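Local coordinates for protein acidocalcisomal pyrophosphatase (Trypanosoma brucei brucei, PDB 5CUY) that probably hydrolyses inorganic pyrophosphate to phosphate with the help of magnesium ions, as a soluble acidocalcisomal member of the PPase family, at residues D[183-188]-D[247-252]; D[267-272]-D[297-302]; D[276-281]-D[289-294]; D[293-298]-D[329-334]. The protein carries 1 engineered substitution. All blocks are in the same frame, centred on the assembly; numbering follows the deposited sequence.

Contact 1. Residues D[183-188]-D[247-252]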
loop_
_atom_site.group_PDB
_atom_site.type_symbol
_atom_site.label_atom_id
_atom_site.label_comp_id
_atom_site.label_asym_id
_atom_site.label_seq_id
_atom_site.Cartn_x
_atom_site.Cartn_y
_atom_site.Cartn_z
ATOM N N VAL D 183 22.835 7.947 23.616
ATOM C CA VAL D 183 21.605 7.168 23.534
ATOM C C VAL D 183 22.017 5.819 24.124
ATOM O O VAL D 183 22.913 5.176 23.597
ATOM C CB VAL D 183 21.178 6.978 22.105
ATOM C CG1 VAL D 183 19.981 6.024 22.045
ATOM C CG2 VAL D 183 20.822 8.311 21.499
ATOM N N LEU D 184 21.398 5.415 25.233
ATOM C CA LEU D 184 21.712 4.137 25.894
ATOM C C LEU D 184 20.663 3.043 25.635
ATOM O O LEU D 184 19.522 3.339 25.336
ATOM C CB LEU D 184 21.859 4.334 27.408
ATOM C CG LEU D 184 22.688 5.505 27.976
ATOM C CD1 LEU D 184 23.171 5.150 29.373
ATOM C CD2 LEU D 184 23.865 5.791 27.127
ATOM N N TYR D 185 21.053 1.779 25.773
ATOM C CA TYR D 185 20.138 0.658 25.550
ATOM C C TYR D 185 19.968 -0.298 26.703
ATOM O O TYR D 185 20.908 -0.589 27.446
ATOM C CB TYR D 185 20.586 -0.176 24.355
ATOM C CG TYR D 185 20.619 0.573 23.057
ATOM C CD1 TYR D 185 21.615 1.524 22.802
ATOM C CD2 TYR D 185 19.623 0.392 22.116
ATOM C CE1 TYR D 185 21.600 2.270 21.637
ATOM C CE2 TYR D 185 19.604 1.130 20.974
ATOM C CZ TYR D 185 20.597 2.060 20.739
ATOM O OH TYR D 185 20.605 2.729 19.555
ATOM N N PHE D 186 18.768 -0.827 26.838
ATOM C CA PHE D 186 18.528 -1.777 27.904
ATOM C C PHE D 186 17.572 -2.827 27.412
ATOM O O PHE D 186 16.933 -2.658 26.368
ATOM C CB PHE D 186 17.907 -1.104 29.145
ATOM C CG PHE D 186 18.697 0.050 29.667
ATOM C CD1 PHE D 186 18.525 1.323 29.129
ATOM C CD2 PHE D 186 19.650 -0.143 30.664
ATOM C CE1 PHE D 186 19.298 2.394 29.566
ATOM C CE2 PHE D 186 20.432 0.913 31.106
ATOM C CZ PHE D 186 20.259 2.188 30.555
ATOM N N PHE D 187 17.472 -3.878 28.215
ATOM C CA PHE D 187 16.608 -5.033 27.998
ATOM C C PHE D 187 15.823 -5.219 29.296
ATOM O O PHE D 187 16.407 -5.295 30.385
ATOM C CB PHE D 187 17.434 -6.306 27.819
ATOM C CG PHE D 187 17.828 -6.632 26.401
ATOM C CD1 PHE D 187 17.780 -5.680 25.384
ATOM C CD2 PHE D 187 18.324 -7.928 26.107
ATOM C CE1 PHE D 187 18.217 -5.987 24.084
ATOM C CE2 PHE D 187 18.770 -8.267 24.822
ATOM C CZ PHE D 187 18.722 -7.303 23.788
ATOM N N ARG D 188 14.506 -5.284 29.188
ATOM C CA ARG D 188 13.672 -5.541 30.344
ATOM C C ARG D 188 13.290 -7.001 30.112
ATOM O O ARG D 188 12.524 -7.296 29.197
ATOM C CB ARG D 188 12.401 -4.718 30.296
ATOM C CG ARG D 188 11.896 -4.251 31.643
ATOM C CD ARG D 188 10.353 -4.159 31.757
ATOM N NE ARG D 188 9.672 -3.521 30.635
ATOM C CZ ARG D 188 9.865 -2.260 30.218
ATOM N NH1 ARG D 188 10.737 -1.456 30.827
ATOM N NH2 ARG D 188 9.174 -1.801 29.168
ATOM N N ASN D 247 28.762 0.403 24.454
ATOM C CA ASN D 247 28.692 1.034 23.144
ATOM C C ASN D 247 27.408 1.768 22.824
ATOM O O ASN D 247 26.661 1.349 21.963
ATOM C CB ASN D 247 28.945 0.020 22.006
ATOM C CG ASN D 247 29.956 -1.037 22.379
ATOM O OD1 ASN D 247 29.577 -2.164 22.713
ATOM N ND2 ASN D 247 31.244 -0.682 22.344
ATOM N N PRO D 248 27.131 2.866 23.537
ATOM C CA PRO D 248 25.944 3.683 23.319
ATOM C C PRO D 248 26.212 4.575 22.109
ATOM O O PRO D 248 27.372 4.772 21.695
ATOM C CB PRO D 248 25.911 4.533 24.556
ATOM C CG PRO D 248 27.394 4.773 24.782
ATOM C CD PRO D 248 27.901 3.376 24.691
ATOM N N ILE D 249 25.165 5.152 21.546
ATOM C CA ILE D 249 25.384 6.050 20.437
ATOM C C ILE D 249 25.859 7.394 21.005
ATOM O O ILE D 249 25.385 7.807 22.068
ATOM C CB ILE D 249 24.113 6.222 19.624
ATOM C CG1 ILE D 249 23.934 4.964 18.770
ATOM C CG2 ILE D 249 24.210 7.466 18.745
ATOM C CD1 ILE D 249 22.651 4.851 18.136
ATOM N N LYS D 250 26.841 8.019 20.342
ATOM C CA LYS D 250 27.351 9.328 20.751
ATOM C C LYS D 250 27.426 10.193 19.515
ATOM O O LYS D 250 27.530 9.687 18.407
ATOM C CB LYS D 250 28.744 9.243 21.403
ATOM C CG LYS D 250 29.721 8.411 20.664
ATOM C CD LYS D 250 30.815 9.215 20.071
ATOM C CE LYS D 250 32.021 9.283 21.001
ATOM N NZ LYS D 250 33.354 9.442 20.274
ATOM N N GLN D 251 27.318 11.493 19.702
ATOM C CA GLN D 251 27.396 12.410 18.607
ATOM C C GLN D 251 28.884 12.638 18.264
ATOM O O GLN D 251 29.779 12.418 19.094
ATOM C CB GLN D 251 26.732 13.715 18.999
ATOM C CG GLN D 251 26.747 14.750 17.936
ATOM C CD GLN D 251 25.607 15.730 18.106
ATOM O OE1 GLN D 251 24.934 15.744 19.141
ATOM N NE2 GLN D 251 25.376 16.559 17.091
ATOM N N ASP D 252 29.143 13.069 17.030
ATOM C CA ASP D 252 30.496 13.308 16.597
ATOM C C ASP D 252 30.934 14.743 16.898
ATOM O O ASP D 252 30.636 15.682 16.179
ATOM C CB ASP D 252 30.629 13.004 15.107
ATOM C CG ASP D 252 32.062 13.018 14.658
ATOM O OD1 ASP D 252 32.890 13.547 15.427
ATOM O OD2 ASP D 252 32.360 12.513 13.549
#

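Contact 2. Residues D[267-272]-D[297-302]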
loop_
_atom_site.group_PDB
_atom_site.type_symbol
_atom_site.label_atom_id
_atom_site.label_comp_id
_atom_site.label_asym_id
_atom_site.label_seq_id
_atom_site.Cartn_x
_atom_site.Cartn_y
_atom_site.Cartn_z
ATOM N N MET D 267 20.126 11.276 2.591
ATOM C CA MET D 267 18.738 11.217 2.200
ATOM C C MET D 267 17.955 9.968 2.507
ATOM O O MET D 267 16.765 9.855 2.121
ATOM C CB MET D 267 18.649 11.608 0.723
ATOM C CG MET D 267 19.131 13.066 0.534
ATOM S SD MET D 267 19.520 13.623 -1.142
ATOM C CE MET D 267 20.630 12.382 -1.706
ATOM N N TRP D 268 18.613 9.049 3.221
ATOM C CA TRP D 268 18.023 7.769 3.653
ATOM C C TRP D 268 18.502 7.469 5.096
ATOM O O TRP D 268 19.535 7.989 5.530
ATOM C CB TRP D 268 18.466 6.642 2.705
ATOM C CG TRP D 268 18.167 6.945 1.236
ATOM C CD1 TRP D 268 16.970 6.788 0.587
ATOM C CD2 TRP D 268 19.025 7.631 0.313
ATOM N NE1 TRP D 268 17.022 7.351 -0.676
ATOM C CE2 TRP D 268 18.276 7.874 -0.862
ATOM C CE3 TRP D 268 20.354 8.070 0.368
ATOM C CZ2 TRP D 268 18.819 8.536 -1.963
ATOM C CZ3 TRP D 268 20.875 8.707 -0.706
ATOM C CH2 TRP D 268 20.116 8.941 -1.861
ATOM N N ASN D 269 17.758 6.683 5.862
ATOM C CA ASN D 269 18.209 6.357 7.196
ATOM C C ASN D 269 19.571 5.624 7.054
ATOM O O ASN D 269 19.716 4.641 6.314
ATOM C CB ASN D 269 17.160 5.512 7.889
ATOM C CG ASN D 269 15.913 6.289 8.202
ATOM O OD1 ASN D 269 14.797 5.852 7.907
ATOM N ND2 ASN D 269 16.083 7.449 8.818
ATOM N N TYR D 270 20.580 6.148 7.733
ATOM C CA TYR D 270 21.918 5.587 7.652
ATOM C C TYR D 270 22.293 4.990 9.031
ATOM O O TYR D 270 22.113 5.663 10.070
ATOM C CB TYR D 270 22.882 6.701 7.249
ATOM C CG TYR D 270 24.279 6.265 7.009
ATOM C CD1 TYR D 270 24.564 5.315 6.054
ATOM C CD2 TYR D 270 25.320 6.768 7.775
ATOM C CE1 TYR D 270 25.858 4.851 5.849
ATOM C CE2 TYR D 270 26.616 6.322 7.591
ATOM C CZ TYR D 270 26.882 5.357 6.619
ATOM O OH TYR D 270 28.174 4.922 6.400
ATOM N N GLY D 271 22.793 3.746 9.046
ATOM C CA GLY D 271 23.151 3.124 10.309
ATOM C C GLY D 271 24.053 1.903 10.197
ATOM O O GLY D 271 24.837 1.781 9.251
ATOM N N ALA D 272 23.932 0.989 11.150
ATOM C CA ALA D 272 24.767 -0.194 11.161
ATOM C C ALA D 272 24.055 -1.494 11.577
ATOM O O ALA D 272 22.945 -1.478 12.157
ATOM C CB ALA D 272 25.917 0.047 12.072
ATOM N N ALA D 297 24.631 0.437 6.740
ATOM C CA ALA D 297 23.509 0.189 5.874
ATOM C C ALA D 297 22.763 1.489 5.644
ATOM O O ALA D 297 22.923 2.467 6.370
ATOM C CB ALA D 297 22.601 -0.871 6.411
ATOM N N VAL D 298 21.977 1.482 4.586
ATOM C CA VAL D 298 21.186 2.605 4.182
ATOM C C VAL D 298 19.791 2.030 4.033
ATOM O O VAL D 298 19.601 1.179 3.220
ATOM C CB VAL D 298 21.708 3.100 2.830
ATOM C CG1 VAL D 298 21.056 4.409 2.442
ATOM C CG2 VAL D 298 23.177 3.290 2.922
ATOM N N GLU D 299 18.819 2.410 4.831
ATOM C CA GLU D 299 17.528 1.821 4.561
ATOM C C GLU D 299 16.707 2.899 3.861
ATOM O O GLU D 299 16.550 4.006 4.332
ATOM C CB GLU D 299 16.893 1.196 5.836
ATOM C CG GLU D 299 15.786 1.874 6.584
ATOM C CD GLU D 299 14.513 2.205 5.794
ATOM O OE1 GLU D 299 13.927 1.388 5.042
ATOM O OE2 GLU D 299 14.082 3.351 5.978
ATOM N N ILE D 300 16.217 2.517 2.692
ATOM C CA ILE D 300 15.509 3.376 1.758
ATOM C C ILE D 300 14.018 3.584 1.878
ATOM O O ILE D 300 13.421 4.168 0.975
ATOM C CB ILE D 300 15.800 2.875 0.343
ATOM C CG1 ILE D 300 15.108 1.514 0.125
ATOM C CG2 ILE D 300 17.317 2.739 0.169
ATOM C CD1 ILE D 300 15.359 0.877 -1.265
ATOM N N GLY D 301 13.416 3.123 2.964
ATOM C CA GLY D 301 11.980 3.282 3.134
ATOM C C GLY D 301 11.589 4.731 3.241
ATOM O O GLY D 301 12.470 5.592 3.329
ATOM N N MET D 302 10.291 5.011 3.280
ATOM C CA MET D 302 9.857 6.390 3.323
ATOM C C MET D 302 9.897 7.103 4.675
ATOM O O MET D 302 9.899 8.342 4.718
ATOM C CB MET D 302 8.452 6.512 2.742
ATOM C CG MET D 302 7.408 5.932 3.630
ATOM S SD MET D 302 5.753 5.724 2.906
ATOM C CE MET D 302 4.807 6.884 3.998
#

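Contact 3. Residues D[276-281]-D[289-294]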
loop_
_atom_site.group_PDB
_atom_site.type_symbol
_atom_site.label_atom_id
_atom_site.label_comp_id
_atom_site.label_asym_id
_atom_site.label_seq_id
_atom_site.Cartn_x
_atom_site.Cartn_y
_atom_site.Cartn_z
ATOM N N THR D 276 28.334 -7.343 14.006
ATOM C CA THR D 276 29.061 -7.443 12.732
ATOM C C THR D 276 30.390 -6.747 12.930
ATOM O O THR D 276 30.485 -5.853 13.755
ATOM C CB THR D 276 28.300 -6.764 11.541
ATOM O OG1 THR D 276 28.231 -5.354 11.758
ATOM C CG2 THR D 276 26.876 -7.333 11.362
ATOM N N TRP D 277 31.413 -7.157 12.194
ATOM C CA TRP D 277 32.747 -6.569 12.327
ATOM C C TRP D 277 33.557 -6.817 11.079
ATOM O O TRP D 277 33.775 -7.970 10.670
ATOM C CB TRP D 277 33.495 -7.196 13.478
ATOM C CG TRP D 277 34.839 -6.621 13.717
ATOM C CD1 TRP D 277 36.058 -7.270 13.632
ATOM C CD2 TRP D 277 35.126 -5.307 14.203
ATOM N NE1 TRP D 277 37.082 -6.434 14.053
ATOM C CE2 TRP D 277 36.533 -5.226 14.408
ATOM C CE3 TRP D 277 34.334 -4.190 14.494
ATOM C CZ2 TRP D 277 37.150 -4.068 14.896
ATOM C CZ3 TRP D 277 34.943 -3.050 14.974
ATOM C CH2 TRP D 277 36.342 -2.994 15.174
ATOM N N GLU D 278 34.005 -5.728 10.475
ATOM C CA GLU D 278 34.817 -5.804 9.283
ATOM C C GLU D 278 36.228 -5.496 9.744
ATOM O O GLU D 278 36.542 -4.383 10.125
ATOM C CB GLU D 278 34.261 -4.808 8.290
ATOM C CG GLU D 278 32.956 -5.330 7.717
ATOM C CD GLU D 278 33.177 -6.114 6.428
ATOM O OE1 GLU D 278 33.048 -5.502 5.354
ATOM O OE2 GLU D 278 33.507 -7.318 6.462
ATOM N N SER D 279 37.085 -6.499 9.705
ATOM C CA SER D 279 38.430 -6.348 10.230
ATOM C C SER D 279 39.580 -5.866 9.373
ATOM O O SER D 279 39.791 -6.337 8.264
ATOM C CB SER D 279 38.864 -7.658 10.885
ATOM O OG SER D 279 40.245 -7.591 11.216
ATOM N N THR D 280 40.364 -4.951 9.923
ATOM C CA THR D 280 41.511 -4.465 9.188
ATOM C C THR D 280 42.564 -5.558 9.213
ATOM O O THR D 280 43.715 -5.307 8.962
ATOM C CB THR D 280 42.122 -3.206 9.814
ATOM O OG1 THR D 280 42.311 -3.428 11.207
ATOM C CG2 THR D 280 41.225 -2.015 9.635
ATOM N N GLU D 281 42.183 -6.781 9.511
ATOM C CA GLU D 281 43.183 -7.829 9.536
ATOM C C GLU D 281 42.781 -8.987 8.622
ATOM O O GLU D 281 43.518 -9.964 8.444
ATOM C CB GLU D 281 43.411 -8.304 10.982
ATOM C CG GLU D 281 44.745 -7.845 11.609
ATOM C CD GLU D 281 44.820 -6.330 11.934
ATOM O OE1 GLU D 281 45.675 -5.627 11.330
ATOM O OE2 GLU D 281 44.040 -5.851 12.802
ATOM N N THR D 289 41.568 -4.250 2.733
ATOM C CA THR D 289 41.310 -4.922 3.982
ATOM C C THR D 289 39.969 -4.402 4.534
ATOM O O THR D 289 39.200 -3.730 3.825
ATOM C CB THR D 289 42.515 -4.632 4.916
ATOM O OG1 THR D 289 42.825 -5.803 5.670
ATOM C CG2 THR D 289 42.250 -3.439 5.835
ATOM N N GLY D 290 39.671 -4.737 5.781
ATOM C CA GLY D 290 38.447 -4.253 6.400
ATOM C C GLY D 290 38.668 -2.920 7.107
ATOM O O GLY D 290 39.794 -2.469 7.236
ATOM N N ASP D 291 37.617 -2.290 7.600
ATOM C CA ASP D 291 37.802 -1.002 8.241
ATOM C C ASP D 291 37.603 -0.915 9.778
ATOM O O ASP D 291 37.444 0.198 10.322
ATOM C CB ASP D 291 36.903 0.005 7.532
ATOM C CG ASP D 291 35.468 -0.424 7.511
ATOM O OD1 ASP D 291 35.154 -1.460 8.121
ATOM O OD2 ASP D 291 34.638 0.272 6.896
ATOM N N ASN D 292 37.648 -2.060 10.475
ATOM C CA ASN D 292 37.444 -2.110 11.939
ATOM C C ASN D 292 36.180 -1.371 12.342
ATOM O O ASN D 292 36.222 -0.374 13.082
ATOM C CB ASN D 292 38.645 -1.529 12.703
ATOM C CG ASN D 292 39.731 -2.566 12.953
ATOM O OD1 ASN D 292 39.488 -3.778 12.868
ATOM N ND2 ASN D 292 40.930 -2.104 13.273
ATOM N N ASP D 293 35.049 -1.905 11.891
ATOM C CA ASP D 293 33.758 -1.271 12.134
ATOM C C ASP D 293 32.586 -2.179 11.714
ATOM O O ASP D 293 32.742 -3.076 10.887
ATOM C CB ASP D 293 33.744 0.009 11.307
ATOM C CG ASP D 293 33.114 1.147 12.012
ATOM O OD1 ASP D 293 33.512 1.425 13.169
ATOM O OD2 ASP D 293 32.227 1.781 11.394
ATOM N N PRO D 294 31.402 -1.973 12.309
ATOM C CA PRO D 294 30.220 -2.769 11.970
ATOM C C PRO D 294 29.875 -2.363 10.545
ATOM O O PRO D 294 30.214 -1.249 10.112
ATOM C CB PRO D 294 29.184 -2.284 12.978
ATOM C CG PRO D 294 29.992 -1.908 14.152
ATOM C CD PRO D 294 31.136 -1.158 13.502
#

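Contact 4. Residues D[293-298]-D[329-334]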
loop_
_atom_site.group_PDB
_atom_site.type_symbol
_atom_site.label_atom_id
_atom_site.label_comp_id
_atom_site.label_asym_id
_atom_site.label_seq_id
_atom_site.Cartn_x
_atom_site.Cartn_y
_atom_site.Cartn_z
ATOM N N ASP D 293 35.049 -1.905 11.891
ATOM C CA ASP D 293 33.758 -1.271 12.134
ATOM C C ASP D 293 32.586 -2.179 11.714
ATOM O O ASP D 293 32.742 -3.076 10.887
ATOM C CB ASP D 293 33.744 0.009 11.307
ATOM C CG ASP D 293 33.114 1.147 12.012
ATOM O OD1 ASP D 293 33.512 1.425 13.169
ATOM O OD2 ASP D 293 32.227 1.781 11.394
ATOM N N PRO D 294 31.402 -1.973 12.309
ATOM C CA PRO D 294 30.220 -2.769 11.970
ATOM C C PRO D 294 29.875 -2.363 10.545
ATOM O O PRO D 294 30.214 -1.249 10.112
ATOM C CB PRO D 294 29.184 -2.284 12.978
ATOM C CG PRO D 294 29.992 -1.908 14.152
ATOM C CD PRO D 294 31.136 -1.158 13.502
ATOM N N VAL D 295 29.215 -3.242 9.804
ATOM C CA VAL D 295 28.921 -2.916 8.432
ATOM C C VAL D 295 27.814 -1.918 8.407
ATOM O O VAL D 295 26.876 -1.987 9.204
ATOM C CB VAL D 295 28.524 -4.157 7.601
ATOM C CG1 VAL D 295 29.105 -5.401 8.218
ATOM C CG2 VAL D 295 27.018 -4.251 7.459
ATOM N N ASP D 296 27.915 -0.989 7.478
ATOM C CA ASP D 296 26.931 0.033 7.398
ATOM C C ASP D 296 25.708 -0.298 6.561
ATOM O O ASP D 296 25.698 -1.239 5.794
ATOM C CB ASP D 296 27.614 1.307 6.896
ATOM C CG ASP D 296 28.591 1.896 7.936
ATOM O OD1 ASP D 296 28.135 2.303 9.045
ATOM O OD2 ASP D 296 29.807 1.950 7.658
ATOM N N ALA D 297 24.631 0.437 6.740
ATOM C CA ALA D 297 23.509 0.189 5.874
ATOM C C ALA D 297 22.763 1.489 5.644
ATOM O O ALA D 297 22.923 2.467 6.370
ATOM C CB ALA D 297 22.601 -0.871 6.411
ATOM N N VAL D 298 21.977 1.482 4.586
ATOM C CA VAL D 298 21.186 2.605 4.182
ATOM C C VAL D 298 19.791 2.030 4.033
ATOM O O VAL D 298 19.601 1.179 3.220
ATOM C CB VAL D 298 21.708 3.100 2.830
ATOM C CG1 VAL D 298 21.056 4.409 2.442
ATOM C CG2 VAL D 298 23.177 3.290 2.922
ATOM N N TRP D 329 31.665 -1.269 2.962
ATOM C CA TRP D 329 30.364 -1.658 2.439
ATOM C C TRP D 329 29.213 -0.775 2.806
ATOM O O TRP D 329 29.129 -0.277 3.920
ATOM C CB TRP D 329 29.992 -3.024 2.941
ATOM C CG TRP D 329 30.922 -4.018 2.569
ATOM C CD1 TRP D 329 31.703 -4.737 3.407
ATOM C CD2 TRP D 329 31.106 -4.568 1.257
ATOM N NE1 TRP D 329 32.349 -5.729 2.716
ATOM C CE2 TRP D 329 32.008 -5.655 1.390
ATOM C CE3 TRP D 329 30.594 -4.258 -0.009
ATOM C CZ2 TRP D 329 32.413 -6.449 0.294
ATOM C CZ3 TRP D 329 30.993 -5.043 -1.109
ATOM C CH2 TRP D 329 31.894 -6.131 -0.948
ATOM N N LYS D 330 28.304 -0.614 1.871
ATOM C CA LYS D 330 27.086 0.127 2.103
ATOM C C LYS D 330 25.973 -0.872 1.751
ATOM O O LYS D 330 25.736 -1.216 0.565
ATOM C CB LYS D 330 27.004 1.347 1.201
ATOM C CG LYS D 330 28.163 2.300 1.345
ATOM C CD LYS D 330 28.286 2.781 2.768
ATOM C CE LYS D 330 29.752 2.847 3.133
ATOM N NZ LYS D 330 30.079 4.116 3.844
ATOM N N VAL D 331 25.319 -1.399 2.774
ATOM C CA VAL D 331 24.246 -2.315 2.495
ATOM C C VAL D 331 22.925 -1.556 2.219
ATOM O O VAL D 331 22.543 -0.638 2.962
ATOM C CB VAL D 331 24.094 -3.290 3.654
ATOM C CG1 VAL D 331 22.851 -4.074 3.486
ATOM C CG2 VAL D 331 25.289 -4.238 3.675
ATOM N N VAL D 332 22.255 -1.911 1.130
ATOM C CA VAL D 332 20.988 -1.300 0.797
ATOM C C VAL D 332 19.940 -2.209 1.359
ATOM O O VAL D 332 19.862 -3.384 0.971
ATOM C CB VAL D 332 20.756 -1.235 -0.718
ATOM C CG1 VAL D 332 19.381 -0.620 -1.035
ATOM C CG2 VAL D 332 21.841 -0.448 -1.357
ATOM N N CYS D 333 19.115 -1.690 2.247
ATOM C CA CYS D 333 18.054 -2.496 2.845
ATOM C C CYS D 333 16.809 -1.627 2.980
ATOM O O CYS D 333 16.830 -0.441 2.645
ATOM C CB CYS D 333 18.459 -2.938 4.235
ATOM S SG CYS D 333 18.593 -1.495 5.393
ATOM N N ILE D 334 15.736 -2.218 3.488
ATOM C CA ILE D 334 14.491 -1.516 3.691
ATOM C C ILE D 334 13.676 -2.110 4.843
ATOM O O ILE D 334 13.561 -3.339 4.989
ATOM C CB ILE D 334 13.617 -1.525 2.405
ATOM C CG1 ILE D 334 12.330 -0.730 2.641
ATOM C CG2 ILE D 334 13.285 -2.958 1.998
ATOM C CD1 ILE D 334 11.558 -0.612 1.468
#

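Contact 1. Residues D[183-188]-D[247-252]
Ile-249 and Tyr-185 cross at a slant, with the tyrosine hydroxyl against the end of the isoleucine. Ile-249 CD1 reaches the ring at its edge, near the ring plane, and lies 3.3 Å from Tyr-185 OH. Neither face of the ring is used by this methyl. The hydroxyl itself is hydrogen-bonded to the backbone oxygen of Gly-308, which fixes where the ring ends. Val-183 lies directly across from Ile-249, and their side chains share one face of the sheet, CB to CB 3.9 Å. Leu-184 and Pro-248 run alongside each other and point the same way. The CD2 branch of Leu-184 rests 3.5 Å from Pro-248 CB. The first bond of the leucine side chain leads away from segment 247-252, and CD2 comes back toward it. Two backbone bonds join the strands around the Val-183 and Ile-249 pair: Val-183 N to Ile-249 O and Ile-249 N to Val-183 O, both 3.0 Å. It is an antiparallel hydrogen-bonded pair, and the bond from Val-183 N is fairly straight, 161° at the hydrogen. The contact pairs strand 182-189 with strand 249-254 in an antiparallel sheet. Strands 166-173 and 195-198 also pair with 182-189, and strand 238-240 pairs with 249-254.

Contact 2. Residues D[267-272]-D[297-302]
Trp-268 has CG anti to its carbonyl carbon (chi1 -54°), and this brings the start of the indole to Val-298 and Ile-300. Tyr-270 is turned the other way, with CG opposite the backbone N (chi1 -175°), and its ring lies beside Val-298. The two branches of Val-298 divide the work. CG1 presses on Trp-268 CB at 3.4 Å. CG2 meets the edge of the tyrosine ring in its plane, 4.0 Å from Tyr-270 CD1. Further along, Trp-268 CD1 is 4.1 Å from Ile-300 CG2. Asn-269 and Glu-299 lie side by side on the other face of the sheet. Glu-299 bends back at chi2, and its OE1 accepts the N-H of Gly-301 at 2.8 Å, from above the carboxylate plane. The backbones are tied by Glu-299 N to Asn-269 O, 2.8 Å, and by a reciprocal pair between Gly-271 and Ala-297. Gly-271 N to Ala-297 O is the straighter of that pair, at 170°. Trp-268 also meets the Trp-233 ring of a third subunit. This is an antiparallel ladder of strands 269-272 and 296-299 in the mixed, curled sheet of the pyrophosphatase fold, beside the magnesium site, where the hydroxyl of Tyr-270 bonds to Lys-330.

Contact 3. Residues D[276-281]-D[289-294]
Trp-277 lies over the backbone of Asn-292 and Asp-293. One face of its indole is covered by Asp-293 N, 3.3 Å above the plane, and by Asn-292 CA, both offset toward the rim. The Asn-292 amide follows the ring, its plane turned only 19° from the indole. Its OD1 comes within 3.1 Å of Trp-277 CZ2. The same OD1 accepts the N-H of Thr-280 in a long bond of 3.3 Å. That bond is nearly straight, at 174°, but the donor arrives from above the amide plane. The amide is therefore placed between the indole and the threonine. At the far end, Thr-276 OG1 sits 3.4 Å from Pro-294 CB, the two side chains crossing at about a right angle. That hydroxyl is placed by chi1 of 66°, between N and C of its own backbone, and it is hydrogen-bonded to Phe-273 O and Val-295 N.

The second layer is backbone. Glu-278 N donates to Asp-293 O at 3.0 Å. In return, Glu-278 O takes weak bonds from Asn-292 N and Asp-293 N. Asn-292 and Asp-293 thus both face Glu-278, a G1 beta bulge. Ser-279 O accepts a weak bond from Gly-290 N. Trp-277 also meets the Trp-201 ring and, edge to face, Phe-152 of a second subunit.

The bulge belongs to the loop that bears Asp-291 and Asp-293. Asp-291 coordinates magnesium with Asp-296 and Asp-328. Asp-293 is a further magnesium ligand of this protein, with no ion bound to it here. Such a cluster of aspartates is the hallmark of the PPase active site.

Contact 4. Residues D[293-298]-D[329-334]
Val-331 overlaps the side chains of Ala-297 and Val-295, on the neighbouring segment 293-298. Its CB is 4.0 Å from Ala-297 CB. With CG1 of Val-331 anti to the backbone N (chi1 170°), its CG2 lies anti to the carbonyl carbon and comes 4.2 Å from Val-295 CG2, the two valines at a slant to each other. Cys-333 extends this apolar row, its SG 4.2 Å from Ala-297 CB.

The strands run parallel, their short axes 38° apart. Val-298 N donates to Val-331 O at 2.7 Å, almost straight on to the carbonyl. Val-331 N donates to Asp-296 O at 3.0 Å, from above the carbonyl plane. The third bond, Cys-333 N to Val-298 O, is 3.1 Å and nearly linear. Strand 310-323 pairs with the far edge of 326-335, and its Val-318 touches Val-331.

Asp-296 and Lys-330 project on the other face. Asp-296 OD2 and Lys-330 NZ stand 4.4 Å apart, beyond a salt bridge. The ammonium group is instead paired with Asp-328 in a salt bridge. Asp-296 is itself a magnesium ligand. Ala-297 and Val-331 thus make one face apolar, while the other mixes Val-298 and Val-332 with the charged Asp-296 and Lys-330. The backbone bonds on either side of Ala-297 hold the strand that presents Asp-296, and the lysine probably offsets part of the negative charge gathered at the metal.

In the fold
Contact 1 comes first along the chain and joins two strands of the antiparallel sheet. Contact 3 is nested in the loop that contact 2 closes, and contact 4 begins where contact 3 ends. Contacts 2 and 4 share strand 296-299 of the mixed sheet, one pairing it with 269-272, the other with 326-335. Their centres are about 8 Å apart. The centre of contact 3 is about 13 Å from that of contact 4, and the two share Asp-293 and Pro-294. Contact 1 is about 19 Å from contacts 2 and 4, centre to centre, without touching them. Contacts 3 and 4 thus bring magnesium ligands from loop and strand together.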